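Local coordinates for protein putative D-tyrosyl-tRNA(Tyr) deacylase 2 (Leishmania major, PDB 1TC5) that probably hydrolyses D-tyrosyl-tRNA(Tyr) to D-tyrosine and free tRNA, acting as a homodimeric D-aminoacyl-tRNA deacylase of the DTD family, at residues A[9-14]-A[56-61]; A[39-44]-A[178-183]; A[92-97]-A[131-136]; A[155-158]-A[162-165]. All blocks are in the same frame, centred on the assembly; numbering follows the deposited sequence. Where two conformers were deposited one is given.

Contact 1. Residues A[9-14]-A[56-61]; sequences MTIRVM and EALRHA
Ile-11 CD1 sits against the methyl of Ala-61, 3.5 Å from its CB, and this is the tight point where strand 10-18 meets helix 55-67. CG1 of Ile-11 lies anti to the carbonyl carbon (chi1 -65°), which carries its terminal methyl toward the helix, while CG2 branches off anti to the backbone N. The same CD1 also meets Leu-58 CD2 at 4.1 Å; the two side chains cross at about a right angle and meet only through these two methyls. Ala-57 and Ala-61, one helical turn apart, both turn their CB toward the strand, small residues that face it where the segment axes come within 10.2 Å. This is alpha/beta layering: a helix laid on one face of the mixed five-stranded sheet, here nearly parallel to the strand beneath it (23°). Leu-58 continues inward to Phe-129 and Phe-132 of helix 119-136, and Phe-44 of the next strand flanks Ile-11. The contact thins out toward Ala-57, which is partly exposed and comes no nearer than 4.3 Å, measured from its O to Ile-11 CD1. Arg-59 and His-60, elsewhere on the helix surface, are exposed, although Arg-59 also touches Phe-132.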
loop_
_atom_site.group_PDB
_atom_site.type_symbol
_atom_site.label_atom_id
_atom_site.label_comp_id
_atom_site.label_asym_id
_atom_site.label_seq_id
_atom_site.Cartn_x
_atom_site.Cartn_y
_atom_site.Cartn_z
ATOM N N MET A 9 -18.824 5.894 12.354
ATOM C CA MET A 9 -18.151 5.681 11.072
ATOM C C MET A 9 -16.612 5.832 11.149
ATOM O O MET A 9 -16.095 6.792 11.746
ATOM C CB MET A 9 -18.702 6.660 10.033
ATOM C CG MET A 9 -20.070 6.262 9.453
ATOM S SD MET A 9 -20.394 7.031 7.820
ATOM C CE MET A 9 -22.156 6.508 7.510
ATOM N N THR A 10 -15.900 4.898 10.508
ATOM C CA THR A 10 -14.444 4.883 10.480
ATOM C C THR A 10 -13.886 5.398 9.136
ATOM O O THR A 10 -14.340 5.019 8.070
ATOM C CB THR A 10 -13.937 3.441 10.773
ATOM O OG1 THR A 10 -14.398 3.014 12.068
ATOM C CG2 THR A 10 -12.426 3.387 10.888
ATOM N N ILE A 11 -12.913 6.286 9.207
ATOM C CA ILE A 11 -12.094 6.646 8.053
ATOM C C ILE A 11 -10.827 5.813 8.177
ATOM O O ILE A 11 -10.055 6.019 9.115
ATOM C CB ILE A 11 -11.747 8.159 8.069
ATOM C CG1 ILE A 11 -13.011 9.013 7.915
ATOM C CG2 ILE A 11 -10.747 8.503 6.965
ATOM C CD1 ILE A 11 -12.884 10.377 8.540
ATOM N N ARG A 12 -10.630 4.861 7.262
ATOM C CA ARG A 12 -9.420 4.034 7.220
ATOM C C ARG A 12 -8.454 4.596 6.204
ATOM O O ARG A 12 -8.822 4.806 5.052
ATOM C CB ARG A 12 -9.778 2.603 6.809
ATOM C CG ARG A 12 -8.566 1.677 6.598
ATOM C CD ARG A 12 -8.915 0.217 6.696
ATOM N NE ARG A 12 -9.370 -0.092 8.051
ATOM C CZ ARG A 12 -10.083 -1.164 8.386
ATOM N NH1 ARG A 12 -10.404 -2.075 7.497
ATOM N NH2 ARG A 12 -10.460 -1.331 9.633
ATOM N N VAL A 13 -7.223 4.858 6.628
ATOM C CA VAL A 13 -6.186 5.250 5.673
ATOM C C VAL A 13 -4.943 4.368 5.749
ATOM O O VAL A 13 -4.515 3.989 6.815
ATOM C CB VAL A 13 -5.761 6.751 5.807
ATOM C CG1 VAL A 13 -6.908 7.673 5.428
ATOM C CG2 VAL A 13 -5.234 7.074 7.187
ATOM N N MET A 14 -4.368 4.079 4.589
ATOM C CA MET A 14 -3.048 3.478 4.487
ATOM C C MET A 14 -2.110 4.559 3.928
ATOM O O MET A 14 -2.390 5.148 2.885
ATOM C CB MET A 14 -3.071 2.242 3.574
ATOM C CG MET A 14 -1.727 1.538 3.430
ATOM S SD MET A 14 -1.726 0.064 2.352
ATOM C CE MET A 14 -0.667 0.621 1.024
ATOM N N GLU A 56 -16.779 18.380 11.068
ATOM C CA GLU A 56 -15.837 18.481 12.191
ATOM C C GLU A 56 -15.036 17.188 12.327
ATOM O O GLU A 56 -13.853 17.227 12.653
ATOM C CB GLU A 56 -16.551 18.812 13.510
ATOM N N ALA A 57 -15.688 16.058 12.052
ATOM C CA ALA A 57 -15.038 14.751 12.046
ATOM C C ALA A 57 -14.104 14.539 10.835
ATOM O O ALA A 57 -13.045 13.935 10.979
ATOM C CB ALA A 57 -16.089 13.643 12.110
ATOM N N LEU A 58 -14.489 15.026 9.654
ATOM C CA LEU A 58 -13.605 14.958 8.486
ATOM C C LEU A 58 -12.345 15.797 8.694
ATOM O O LEU A 58 -11.252 15.365 8.345
ATOM C CB LEU A 58 -14.302 15.441 7.211
ATOM C CG LEU A 58 -14.989 14.434 6.292
ATOM C CD1 LEU A 58 -15.487 15.179 5.065
ATOM C CD2 LEU A 58 -14.097 13.263 5.879
ATOM N N ARG A 59 -12.521 16.992 9.237
ATOM C CA ARG A 59 -11.420 17.930 9.510
ATOM C C ARG A 59 -10.491 17.386 10.595
ATOM O O ARG A 59 -9.281 17.646 10.588
ATOM C CB ARG A 59 -11.968 19.282 9.980
ATOM C CG ARG A 59 -12.401 20.222 8.863
ATOM C CD ARG A 59 -12.523 21.690 9.292
ATOM N NE ARG A 59 -13.296 22.487 8.332
ATOM C CZ ARG A 59 -14.614 22.682 8.384
ATOM N NH1 ARG A 59 -15.353 22.150 9.359
ATOM N NH2 ARG A 59 -15.206 23.417 7.449
ATOM N N HIS A 60 -11.082 16.661 11.541
ATOM C CA HIS A 60 -10.313 15.958 12.556
ATOM C C HIS A 60 -9.425 14.925 11.900
ATOM O O HIS A 60 -8.279 14.761 12.277
ATOM C CB HIS A 60 -11.214 15.246 13.587
ATOM C CG HIS A 60 -10.469 14.319 14.502
ATOM N ND1 HIS A 60 -10.481 12.949 14.354
ATOM C CD2 HIS A 60 -9.658 14.573 15.556
ATOM C CE1 HIS A 60 -9.725 12.398 15.286
ATOM N NE2 HIS A 60 -9.216 13.362 16.030
ATOM N N ALA A 61 -9.965 14.205 10.929
ATOM C CA ALA A 61 -9.188 13.172 10.269
ATOM C C ALA A 61 -8.050 13.767 9.453
ATOM O O ALA A 61 -6.987 13.150 9.337
ATOM C CB ALA A 61 -10.065 12.295 9.392
#

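Contact 2. Residues A[39-44]-A[178-183]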
loop_
_atom_site.group_PDB
_atom_site.type_symbol
_atom_site.label_atom_id
_atom_site.label_comp_id
_atom_site.label_asym_id
_atom_site.label_seq_id
_atom_site.Cartn_x
_atom_site.Cartn_y
_atom_site.Cartn_z
ATOM N N MET A 39 1.696 9.129 -0.010
ATOM C CA MET A 39 0.581 8.537 -0.743
ATOM C C MET A 39 -0.431 7.959 0.244
ATOM O O MET A 39 -0.092 7.108 1.087
ATOM C CB MET A 39 1.047 7.454 -1.704
ATOM C CG MET A 39 -0.095 6.882 -2.563
ATOM S SD MET A 39 0.394 5.871 -3.937
ATOM C CE MET A 39 0.950 4.414 -3.005
ATOM N N VAL A 40 -1.672 8.419 0.103
ATOM C CA VAL A 40 -2.764 8.107 1.013
ATOM C C VAL A 40 -3.770 7.266 0.250
ATOM O O VAL A 40 -4.274 7.723 -0.774
ATOM C CB VAL A 40 -3.468 9.419 1.461
ATOM C CG1 VAL A 40 -4.654 9.153 2.373
ATOM C CG2 VAL A 40 -2.481 10.376 2.132
ATOM N N TYR A 41 -4.039 6.054 0.727
ATOM C CA TYR A 41 -5.199 5.265 0.323
ATOM C C TYR A 41 -6.328 5.451 1.352
ATOM O O TYR A 41 -6.104 5.320 2.538
ATOM C CB TYR A 41 -4.851 3.780 0.264
ATOM C CG TYR A 41 -3.872 3.286 -0.785
ATOM C CD1 TYR A 41 -3.357 4.109 -1.759
ATOM C CD2 TYR A 41 -3.464 1.942 -0.791
ATOM C CE1 TYR A 41 -2.444 3.623 -2.717
ATOM C CE2 TYR A 41 -2.576 1.452 -1.730
ATOM C CZ TYR A 41 -2.065 2.295 -2.704
ATOM O OH TYR A 41 -1.170 1.823 -3.653
ATOM N N ILE A 42 -7.554 5.719 0.901
ATOM C CA ILE A 42 -8.624 6.043 1.819
ATOM C C ILE A 42 -9.933 5.279 1.545
ATOM O O ILE A 42 -10.370 5.121 0.408
ATOM C CB ILE A 42 -8.860 7.600 1.816
ATOM C CG1 ILE A 42 -9.861 8.028 2.888
ATOM C CG2 ILE A 42 -9.257 8.117 0.429
ATOM C CD1 ILE A 42 -9.712 9.522 3.220
ATOM N N ALA A 43 -10.562 4.858 2.628
ATOM C CA ALA A 43 -11.850 4.182 2.597
ATOM C C ALA A 43 -12.682 4.724 3.730
ATOM O O ALA A 43 -12.153 5.042 4.796
ATOM C CB ALA A 43 -11.673 2.714 2.799
ATOM N N PHE A 44 -13.982 4.803 3.480
ATOM C CA PHE A 44 -14.952 5.289 4.416
ATOM C C PHE A 44 -15.867 4.130 4.759
ATOM O O PHE A 44 -16.568 3.608 3.899
ATOM C CB PHE A 44 -15.742 6.491 3.835
ATOM C CG PHE A 44 -14.865 7.645 3.448
ATOM C CD1 PHE A 44 -14.386 8.517 4.404
ATOM C CD2 PHE A 44 -14.517 7.859 2.133
ATOM C CE1 PHE A 44 -13.561 9.568 4.062
ATOM C CE2 PHE A 44 -13.676 8.909 1.789
ATOM C CZ PHE A 44 -13.197 9.755 2.754
ATOM N N GLN A 178 -7.706 2.974 -10.602
ATOM C CA GLN A 178 -6.596 3.784 -10.075
ATOM C C GLN A 178 -5.237 3.201 -10.521
ATOM O O GLN A 178 -4.413 2.714 -9.706
ATOM C CB GLN A 178 -6.699 3.873 -8.551
ATOM C CG GLN A 178 -8.060 4.338 -8.013
ATOM C CD GLN A 178 -8.408 5.750 -8.444
ATOM O OE1 GLN A 178 -7.560 6.660 -8.403
ATOM N NE2 GLN A 178 -9.645 5.936 -8.887
ATOM N N GLY A 179 -5.013 3.236 -11.834
ATOM C CA GLY A 179 -3.719 2.880 -12.386
ATOM C C GLY A 179 -2.612 3.684 -11.706
ATOM O O GLY A 179 -2.725 4.890 -11.529
ATOM N N LEU A 180 -1.530 3.013 -11.348
ATOM C CA LEU A 180 -0.527 3.581 -10.457
ATOM C C LEU A 180 0.898 3.188 -10.844
ATOM O O LEU A 180 1.172 2.027 -11.156
ATOM C CB LEU A 180 -0.795 3.106 -9.016
ATOM C CG LEU A 180 0.171 3.617 -7.938
ATOM C CD1 LEU A 180 0.065 5.134 -7.753
ATOM C CD2 LEU A 180 -0.079 2.899 -6.619
ATOM N N ARG A 181 1.800 4.168 -10.804
ATOM C CA ARG A 181 3.228 3.901 -10.712
ATOM C C ARG A 181 3.748 4.625 -9.472
ATOM O O ARG A 181 3.520 5.822 -9.296
ATOM C CB ARG A 181 3.960 4.368 -11.981
ATOM C CG ARG A 181 3.360 3.835 -13.298
ATOM C CD ARG A 181 4.207 4.118 -14.549
ATOM N NE ARG A 181 3.398 4.567 -15.693
ATOM C CZ ARG A 181 3.591 5.695 -16.391
ATOM N NH1 ARG A 181 4.578 6.541 -16.097
ATOM N NH2 ARG A 181 2.788 5.977 -17.407
ATOM N N PHE A 182 4.444 3.887 -8.614
ATOM C CA PHE A 182 4.828 4.381 -7.292
ATOM C C PHE A 182 6.296 4.031 -7.027
ATOM O O PHE A 182 6.698 2.892 -7.234
ATOM C CB PHE A 182 3.940 3.738 -6.254
ATOM C CG PHE A 182 4.251 4.141 -4.862
ATOM C CD1 PHE A 182 4.006 5.444 -4.434
ATOM C CD2 PHE A 182 4.777 3.210 -3.954
ATOM C CE1 PHE A 182 4.278 5.818 -3.119
ATOM C CE2 PHE A 182 5.045 3.582 -2.636
ATOM C CZ PHE A 182 4.791 4.892 -2.223
ATOM N N GLU A 183 7.086 5.028 -6.609
ATOM C CA GLU A 183 8.489 4.823 -6.218
ATOM C C GLU A 183 8.670 5.324 -4.792
ATOM O O GLU A 183 8.208 6.414 -4.436
ATOM C CB GLU A 183 9.475 5.601 -7.139
ATOM C CG GLU A 183 9.474 5.176 -8.604
ATOM C CD GLU A 183 10.098 6.213 -9.554
ATOM O OE1 GLU A 183 11.039 6.966 -9.161
ATOM O OE2 GLU A 183 9.649 6.271 -10.709
#
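Met-39 leaves its strand with CG anti to the backbone N (chi1 -176°) and then bends at chi3 (72°), a hook that lays its CE over one face of the Phe-182 ring; Phe-182 likewise has CG anti to its backbone N, which brings the ring up to meet the methionine. The result is a Met-aromatic contact between two sheets, strand 37-45 of the mixed five-stranded sheet facing strand 180-184 of the smaller antiparallel one, with segment axes 11.0 Å apart. CE stands 3.6 Å from the ring centroid of Phe-182 and only 15° off its normal, a CH-pi arrangement. The sulfur is more oblique, with Met-39 SD 4.4 Å from the same Phe-182 centroid. Beside this pair Leu-180 reaches tip to tip for Met-39, its CD1 3.9 Å from SD. All four side chains that touch are buried, and no hydrogen bond joins the segments. Residues 180-183 pair with an antiparallel strand of the second subunit, so the packing lies close to the dimer interface. Tyr-41 comes from the direction opposite to Leu-180, and its hydroxyl is hydrogen-bonded to OE1 of Gln-16 of the second subunit. Leu-180 CD2 lies at the edge of the Tyr-41 ring, near its plane, 3.3 Å from Tyr-41 OH.

Contact 3. Residues A[92-97]-A[131-136]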
loop_
_atom_site.group_PDB
_atom_site.type_symbol
_atom_site.label_atom_id
_atom_site.label_comp_id
_atom_site.label_asym_id
_atom_site.label_seq_id
_atom_site.Cartn_x
_atom_site.Cartn_y
_atom_site.Cartn_z
ATOM N N MET A 92 5.971 19.202 0.925
ATOM C CA MET A 92 5.769 17.809 0.562
ATOM C C MET A 92 4.444 17.682 -0.215
ATOM O O MET A 92 3.484 18.412 0.041
ATOM C CB MET A 92 5.745 16.910 1.809
ATOM C CG MET A 92 7.088 16.740 2.553
ATOM S SD MET A 92 8.447 15.982 1.567
ATOM C CE MET A 92 9.357 17.449 1.067
ATOM N N ASP A 93 4.434 16.769 -1.177
ATOM C CA ASP A 93 3.273 16.467 -1.992
ATOM C C ASP A 93 2.444 15.403 -1.286
ATOM O O ASP A 93 2.962 14.617 -0.509
ATOM C CB ASP A 93 3.717 15.981 -3.389
ATOM C CG ASP A 93 4.215 17.090 -4.270
ATOM O OD1 ASP A 93 4.331 18.258 -3.828
ATOM O OD2 ASP A 93 4.523 16.897 -5.459
ATOM N N ILE A 94 1.146 15.414 -1.548
ATOM C CA ILE A 94 0.223 14.385 -1.067
ATOM C C ILE A 94 -0.540 13.875 -2.287
ATOM O O ILE A 94 -1.044 14.664 -3.107
ATOM C CB ILE A 94 -0.738 14.941 0.038
ATOM C CG1 ILE A 94 0.071 15.487 1.223
ATOM C CG2 ILE A 94 -1.686 13.853 0.543
ATOM C CD1 ILE A 94 -0.741 16.381 2.153
ATOM N N LEU A 95 -0.574 12.557 -2.407
ATOM C CA LEU A 95 -1.273 11.846 -3.460
ATOM C C LEU A 95 -2.325 10.970 -2.803
ATOM O O LEU A 95 -1.979 10.093 -2.049
ATOM C CB LEU A 95 -0.287 10.960 -4.229
ATOM C CG LEU A 95 -0.890 10.110 -5.344
ATOM C CD1 LEU A 95 -1.612 10.967 -6.352
ATOM C CD2 LEU A 95 0.192 9.286 -6.044
ATOM N N ILE A 96 -3.593 11.226 -3.113
ATOM C CA ILE A 96 -4.738 10.588 -2.449
ATOM C C ILE A 96 -5.383 9.671 -3.462
ATOM O O ILE A 96 -5.720 10.106 -4.582
ATOM C CB ILE A 96 -5.785 11.657 -1.984
ATOM C CG1 ILE A 96 -5.135 12.679 -1.055
ATOM C CG2 ILE A 96 -6.938 10.995 -1.289
ATOM C CD1 ILE A 96 -5.940 13.943 -0.864
ATOM N N VAL A 97 -5.536 8.411 -3.076
ATOM C CA VAL A 97 -6.183 7.416 -3.897
ATOM C C VAL A 97 -7.376 6.797 -3.147
ATOM O O VAL A 97 -7.204 6.234 -2.057
ATOM C CB VAL A 97 -5.184 6.311 -4.256
ATOM C CG1 VAL A 97 -5.741 5.392 -5.311
ATOM C CG2 VAL A 97 -3.859 6.944 -4.704
ATOM N N HIS A 131 -10.965 18.259 -0.656
ATOM C CA HIS A 131 -11.086 19.715 -0.496
ATOM C C HIS A 131 -10.374 20.232 0.780
ATOM O O HIS A 131 -9.625 21.218 0.739
ATOM C CB HIS A 131 -12.569 20.118 -0.494
ATOM C CG HIS A 131 -12.805 21.546 -0.101
ATOM N ND1 HIS A 131 -12.186 22.603 -0.736
ATOM C CD2 HIS A 131 -13.570 22.090 0.877
ATOM C CE1 HIS A 131 -12.568 23.738 -0.172
ATOM N NE2 HIS A 131 -13.400 23.453 0.814
ATOM N N PHE A 132 -10.637 19.581 1.913
ATOM C CA PHE A 132 -10.062 19.975 3.188
ATOM C C PHE A 132 -8.549 19.854 3.167
ATOM O O PHE A 132 -7.870 20.653 3.775
ATOM C CB PHE A 132 -10.646 19.140 4.336
ATOM C CG PHE A 132 -12.065 19.497 4.723
ATOM C CD1 PHE A 132 -12.619 20.750 4.435
ATOM C CD2 PHE A 132 -12.840 18.577 5.427
ATOM C CE1 PHE A 132 -13.918 21.064 4.819
ATOM C CE2 PHE A 132 -14.144 18.886 5.812
ATOM C CZ PHE A 132 -14.679 20.139 5.513
ATOM N N VAL A 133 -8.019 18.841 2.481
ATOM C CA VAL A 133 -6.563 18.649 2.401
ATOM C C VAL A 133 -5.962 19.767 1.546
ATOM O O VAL A 133 -4.990 20.395 1.940
ATOM C CB VAL A 133 -6.184 17.218 1.868
ATOM C CG1 VAL A 133 -4.642 17.019 1.698
ATOM C CG2 VAL A 133 -6.729 16.147 2.807
ATOM N N ARG A 134 -6.568 20.042 0.394
ATOM C CA ARG A 134 -6.146 21.157 -0.461
ATOM C C ARG A 134 -6.064 22.466 0.326
ATOM O O ARG A 134 -5.083 23.213 0.208
ATOM C CB ARG A 134 -7.128 21.380 -1.631
ATOM C CG ARG A 134 -7.052 20.387 -2.791
ATOM C CD ARG A 134 -8.151 20.645 -3.848
ATOM N NE ARG A 134 -8.813 19.427 -4.266
ATOM C CZ ARG A 134 -10.112 19.285 -4.447
ATOM N NH1 ARG A 134 -10.957 20.286 -4.238
ATOM N NH2 ARG A 134 -10.572 18.108 -4.850
ATOM N N VAL A 135 -7.096 22.728 1.127
ATOM C CA VAL A 135 -7.189 23.972 1.888
ATOM C C VAL A 135 -6.080 24.015 2.947
ATOM O O VAL A 135 -5.400 25.031 3.082
ATOM C CB VAL A 135 -8.611 24.157 2.488
ATOM C CG1 VAL A 135 -8.671 25.316 3.471
ATOM C CG2 VAL A 135 -9.618 24.375 1.360
ATOM N N ALA A 136 -5.863 22.900 3.648
ATOM C CA ALA A 136 -4.829 22.834 4.694
ATOM C C ALA A 136 -3.398 22.872 4.138
ATOM O O ALA A 136 -2.441 23.096 4.885
ATOM C CB ALA A 136 -5.018 21.577 5.568
#
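Val-133 CG1, on helix 119-136, meets the ends of both Ile-94 and Ile-96 on strand 93-98, and the apolar contact rests on these three side chains. Ile-94 CD1 meets Val-133 CG1 tip to tip at 4.0 Å, and Ile-96 CD1 reaches the same methyl at 4.2 Å. The two isoleucines are alternate residues on one face of the strand and share nearly the same shape, CG1 anti to the carbonyl carbon (chi1 -58° in Ile-94), so their ends line up toward the helix. Val-133 has CG1 anti to its own backbone N (chi1 177°), which brings that methyl within range of both. This packs the helix onto the mixed sheet: Val-169 of the neighbouring strand also touches Ile-96 and Val-133, and Leu-66 of helix 55-67 lies against Ile-94. Polar interactions go to residues outside segments 92-97 and 131-136. Asp-93 forms a salt bridge with Arg-168, Arg-134 turns its CB away from the strand and bridges to Glu-141, and Met-92 O accepts a hydrogen bond from Arg-137 NH2, just past the helix end. No hydrogen bond crosses between the two segments themselves, so between them the contact is purely apolar and non-directional.

Contact 4. Residues A[155-158]-A[162-165]; sequences DAPK and WIKY
Lys-158 and Trp-162 are joined by the one hydrogen bond between the segments: Lys-158 NZ gives to the backbone O of Trp-162 at 2.7 Å. The donor stands above the carbonyl plane, 49° out of it, so the ammonium reaches the oxygen obliquely. The lysine's CG stands between the backbone N and the carbonyl carbon (chi1 58°), its chain is extended through the middle, and a final bend at chi4 (55°) swings NZ onto the oxygen. The same NZ also bonds to the backbone O of Glu-160, so two backbone carbonyls, of Glu-160 and Trp-162, hold one ammonium. Apolar packing makes the second part. Ile-163 turns its CB toward Pro-157, and the two side chains cross obliquely, with Ile-163 CD1 3.8 Å from Pro-157 CB and 4.0 Å from its CG. Ile-163 CG2 is 4.1 Å from Pro-157 CB and 4.0 Å from Lys-158 NZ, so the isoleucine's branch methyl lies beside both the proline and the ammonium. Ile-163 is the buried member, while Lys-158 and Trp-162 are exposed. Lys-158 O accepts a hydrogen bond from Arg-33 NH1 and Ile-163 O one from Gln-20 NE2, side chains from elsewhere in the chain. The arrangement is a tight non-regular reversal in the long connection between helix 119-136 and strand 169-171, closed by a lysine side chain gripping backbone carbonyls.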
loop_
_atom_site.group_PDB
_atom_site.type_symbol
_atom_site.label_atom_id
_atom_site.label_comp_id
_atom_site.label_asym_id
_atom_site.label_seq_id
_atom_site.Cartn_x
_atom_site.Cartn_y
_atom_site.Cartn_z
ATOM N N ASP A 155 1.633 24.124 -17.583
ATOM C CA ASP A 155 2.223 24.150 -16.236
ATOM C C ASP A 155 2.392 22.770 -15.613
ATOM O O ASP A 155 3.002 22.647 -14.544
ATOM C CB ASP A 155 1.337 24.953 -15.268
ATOM C CG ASP A 155 1.326 26.427 -15.566
ATOM O OD1 ASP A 155 2.389 27.066 -15.398
ATOM O OD2 ASP A 155 0.300 27.029 -15.949
ATOM N N ALA A 156 1.831 21.735 -16.238
ATOM C CA ALA A 156 1.946 20.384 -15.683
ATOM C C ALA A 156 3.424 19.978 -15.669
ATOM O O ALA A 156 4.182 20.373 -16.556
ATOM C CB ALA A 156 1.108 19.389 -16.478
ATOM N N PRO A 157 3.845 19.231 -14.651
ATOM C CA PRO A 157 5.198 18.656 -14.640
ATOM C C PRO A 157 5.492 17.872 -15.920
ATOM O O PRO A 157 4.563 17.406 -16.594
ATOM C CB PRO A 157 5.169 17.679 -13.446
ATOM C CG PRO A 157 4.044 18.127 -12.574
ATOM C CD PRO A 157 3.087 18.904 -13.430
ATOM N N LYS A 158 6.770 17.714 -16.244
ATOM C CA LYS A 158 7.151 16.861 -17.367
ATOM C C LYS A 158 6.681 15.426 -17.120
ATOM O O LYS A 158 6.548 14.985 -15.980
ATOM C CB LYS A 158 8.657 16.926 -17.673
ATOM C CG LYS A 158 9.592 16.541 -16.547
ATOM C CD LYS A 158 11.035 16.565 -17.047
ATOM C CE LYS A 158 12.021 16.623 -15.892
ATOM N NZ LYS A 158 11.792 15.505 -14.939
ATOM N N TRP A 162 12.605 12.393 -12.927
ATOM C CA TRP A 162 12.361 12.861 -11.565
ATOM C C TRP A 162 11.801 14.273 -11.550
ATOM O O TRP A 162 12.252 15.135 -12.310
ATOM C CB TRP A 162 13.657 12.829 -10.765
ATOM C CG TRP A 162 13.517 13.255 -9.307
ATOM C CD1 TRP A 162 13.212 12.463 -8.234
ATOM C CD2 TRP A 162 13.705 14.578 -8.788
ATOM N NE1 TRP A 162 13.194 13.218 -7.083
ATOM C CE2 TRP A 162 13.484 14.523 -7.400
ATOM C CE3 TRP A 162 14.012 15.820 -9.373
ATOM C CZ2 TRP A 162 13.589 15.651 -6.578
ATOM C CZ3 TRP A 162 14.111 16.934 -8.566
ATOM C CH2 TRP A 162 13.898 16.844 -7.178
ATOM N N ILE A 163 10.801 14.501 -10.694
ATOM C CA ILE A 163 10.302 15.855 -10.416
ATOM C C ILE A 163 10.350 16.152 -8.928
ATOM O O ILE A 163 10.191 15.253 -8.065
ATOM C CB ILE A 163 8.844 16.126 -10.918
ATOM C CG1 ILE A 163 7.826 15.170 -10.285
ATOM C CG2 ILE A 163 8.784 16.117 -12.444
ATOM C CD1 ILE A 163 6.405 15.592 -10.558
ATOM N N LYS A 164 10.570 17.428 -8.646
ATOM C CA LYS A 164 10.613 17.944 -7.297
ATOM C C LYS A 164 9.189 18.021 -6.788
ATOM O O LYS A 164 8.278 18.201 -7.572
ATOM C CB LYS A 164 11.241 19.345 -7.280
ATOM C CG LYS A 164 11.618 19.837 -5.865
ATOM C CD LYS A 164 12.149 21.275 -5.882
ATOM C CE LYS A 164 12.143 21.876 -4.470
ATOM N NZ LYS A 164 12.936 23.131 -4.356
ATOM N N TYR A 165 9.011 17.818 -5.485
ATOM C CA TYR A 165 7.776 18.138 -4.778
ATOM C C TYR A 165 7.463 19.633 -4.981
ATOM O O TYR A 165 8.359 20.430 -5.317
ATOM C CB TYR A 165 7.928 17.819 -3.276
ATOM C CG TYR A 165 9.190 18.427 -2.676
ATOM C CD1 TYR A 165 9.209 19.757 -2.256
ATOM C CD2 TYR A 165 10.357 17.688 -2.565
ATOM C CE1 TYR A 165 10.352 20.335 -1.743
ATOM C CE2 TYR A 165 11.519 18.258 -2.038
ATOM C CZ TYR A 165 11.502 19.596 -1.647
ATOM O OH TYR A 165 12.626 20.184 -1.123
#

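Contacts 1, 2 and 3 are built on one mixed sheet: strands 10-18, 37-45 and 93-98 lie side by side, with backbone hydrogen bonds such as Arg-12 N to Ala-43 O at 2.9 Å and Val-40 N to Leu-95 O at 2.7 Å joining contact 2 to its neighbours. Contacts 1 and 3 lay helices 55-67 and 119-136 on the sheet, meeting where Leu-58 CB touches Phe-132 CE2 at 3.7 Å; contact 2 packs the smaller antiparallel sheet against it, and contacts 1 and 2 reach the other subunit. Contact 4 is peripheral, its centre about 17 Å from that of contact 3, yet Tyr-165 CD2 touches Met-92 CE at 3.8 Å.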